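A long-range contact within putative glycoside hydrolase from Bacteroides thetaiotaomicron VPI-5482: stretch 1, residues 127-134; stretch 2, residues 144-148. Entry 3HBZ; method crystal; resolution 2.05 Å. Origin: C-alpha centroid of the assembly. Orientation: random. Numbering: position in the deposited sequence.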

# COMPACT_ATOMS: atom_id res chain seq x y z
N ALA A 127 -0.87 1.20 -2.00
CA ALA A 127 -0.66 1.92 -0.74
C ALA A 127 0.64 2.72 -0.82
O ALA A 127 1.53 2.38 -1.62
CB ALA A 127 -0.58 0.91 0.42
N SER A 128 0.75 3.75 0.04
CA SER A 128 2.00 4.49 0.27
C SER A 128 1.99 5.01 1.68
O SER A 128 1.00 4.83 2.40
CB SER A 128 2.13 5.72 -0.64
OG SER A 128 1.18 6.73 -0.32
N GLY A 129 3.08 5.68 2.06
CA GLY A 129 3.10 6.37 3.34
C GLY A 129 2.44 7.74 3.40
O GLY A 129 2.64 8.47 4.38
N ASN A 130 1.67 8.12 2.37
CA ASN A 130 1.01 9.43 2.35
C ASN A 130 0.20 9.81 3.61
O ASN A 130 0.34 10.92 4.13
CB ASN A 130 0.17 9.58 1.08
CG ASN A 130 1.02 9.91 -0.17
OD1 ASN A 130 2.22 10.17 -0.09
ND2 ASN A 130 0.38 9.89 -1.34
N ALA A 131 -0.62 8.89 4.10
CA ALA A 131 -1.38 9.13 5.34
C ALA A 131 -0.44 9.50 6.52
O ALA A 131 -0.78 10.33 7.39
CB ALA A 131 -2.22 7.92 5.69
N GLY A 132 0.73 8.90 6.52
CA GLY A 132 1.73 9.17 7.54
C GLY A 132 2.31 10.56 7.35
O GLY A 132 2.46 11.30 8.32
N TYR A 133 2.70 10.88 6.12
CA TYR A 133 3.26 12.21 5.83
C TYR A 133 2.33 13.38 6.20
O TYR A 133 2.79 14.46 6.61
CB TYR A 133 3.72 12.31 4.37
CG TYR A 133 4.64 13.51 4.09
CD1 TYR A 133 5.93 13.53 4.56
CD2 TYR A 133 4.21 14.59 3.33
CE1 TYR A 133 6.80 14.65 4.33
CE2 TYR A 133 5.07 15.68 3.05
CZ TYR A 133 6.35 15.71 3.57
OH TYR A 133 7.17 16.80 3.33
N ALA A 134 1.04 13.18 6.00
CA ALA A 134 0.05 14.18 6.36
C ALA A 134 0.17 14.59 7.83
O ALA A 134 -0.08 15.76 8.19
CB ALA A 134 -1.39 13.64 6.07
N ASP A 144 2.79 17.83 -2.87
CA ASP A 144 3.81 18.04 -1.85
C ASP A 144 4.14 16.73 -1.11
O ASP A 144 5.05 16.67 -0.27
CB ASP A 144 3.31 19.07 -0.82
CG ASP A 144 3.09 20.46 -1.39
OD1 ASP A 144 3.72 20.83 -2.41
OD2 ASP A 144 2.27 21.19 -0.78
N TYR A 145 3.37 15.67 -1.37
CA TYR A 145 3.60 14.40 -0.72
C TYR A 145 4.77 13.62 -1.38
O TYR A 145 5.22 13.94 -2.49
CB TYR A 145 2.35 13.55 -0.76
CG TYR A 145 1.27 13.99 0.19
CD1 TYR A 145 0.49 15.11 -0.07
CD2 TYR A 145 1.01 13.26 1.38
CE1 TYR A 145 -0.51 15.51 0.82
CE2 TYR A 145 0.02 13.67 2.27
CZ TYR A 145 -0.72 14.79 2.00
OH TYR A 145 -1.72 15.16 2.87
N PRO A 146 5.28 12.60 -0.67
CA PRO A 146 6.36 11.78 -1.23
C PRO A 146 5.94 10.93 -2.43
O PRO A 146 6.78 10.58 -3.27
CB PRO A 146 6.77 10.88 -0.05
CG PRO A 146 6.36 11.68 1.18
CD PRO A 146 5.01 12.27 0.75
N THR A 147 4.64 10.67 -2.53
CA THR A 147 4.11 9.77 -3.53
C THR A 147 3.01 10.54 -4.29
O THR A 147 2.00 10.92 -3.69
CB THR A 147 3.55 8.55 -2.89
OG1 THR A 147 4.57 7.86 -2.17
CG2 THR A 147 2.95 7.58 -3.98
N PHE A 148 3.23 10.81 -5.58
CA PHE A 148 2.24 11.51 -6.41
C PHE A 148 2.29 11.06 -7.85
O PHE A 148 3.10 10.22 -8.23
CB PHE A 148 2.39 13.04 -6.31
CG PHE A 148 3.76 13.58 -6.75
CD1 PHE A 148 4.85 13.53 -5.88
CD2 PHE A 148 3.94 14.12 -8.01
CE1 PHE A 148 6.09 14.02 -6.25
CE2 PHE A 148 5.18 14.60 -8.40
CZ PHE A 148 6.26 14.56 -7.53
O HOH W 1 4.39 8.26 0.49
O HOH W 2 6.51 18.35 1.07

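The most distinctive feature of this contact is the way the carboxamide of Asn130, in the first turn of a helix, engages the backbone of Thr147 at both its amide and its carbonyl. Asn130 ND2 donates to Thr147 O at 3.0 Å with a nearly straight N-H...O angle of 166°, whereas the return bond, from Thr147 N to Asn130 OD1, is weak, at 3.5 Å and 134°. The side chain thus meets the donor and acceptor of a single strand residue, but the two bonds are unequal. Asn130 adopts the m rotamer, and although its CA-to-CB bond points sideways, the end of the side chain comes nearer to the second stretch.

Water 1 reinforces this junction. It donates to Asn130 OD1 at 2.9 Å and to Thr147 OG1 at 2.7 Å, so the oxygen that receives the weak backbone bond also has a well-placed water donor. The CA-to-CB bond of Thr147 points toward the first stretch, and Thr147 OG1 lies 3.6 Å from Ser128 CB. Ser128 OG in turn accepts a hydrogen bond from Asn130 N at 3.1 Å, satisfying a backbone amide at the start of the helix, where no preceding turn supplies a carbonyl.

One turn further along, Tyr133 also points its CA-to-CB bond toward the second stretch, and its ring meets two different surfaces there. Pro146 packs over one face: Pro146 CD lies 3.9 Å from the centroid of the Tyr133 ring and 28° off its normal, a CH-pi arrangement, with a closest approach of 3.6 Å between Pro146 CD and Tyr133 CD2. The edge of the same ring is directed toward the face of Tyr145 in an offset edge-to-face pair, with centroids 5.9 Å apart and planes inclined at 64°; the nearest carbons, Tyr133 CD2 and Tyr145 CD2, are 4.0 Å apart. At the far end of the Tyr133 side chain, water 2 donates to Tyr133 OH at 2.8 Å and to Asp144 O at 2.6 Å, linking the phenol to the backbone across the contact.

The edge of the Tyr145 ring approaches the backbone of Asn130, with Tyr145 CE2 3.3 Å from Asn130 O, a carbonyl that already accepts the helical hydrogen bond from Ala134 N at 3.0 Å. Ala134 CB makes a small apolar contact with the same Tyr145 CE2 at 4.1 Å and also lies 3.6 Å from Tyr145 OH. The surface buried between the two stretches is 383 Å², both sides summed, combining hydrogen bonding at Asn130 with aromatic packing around Tyr133.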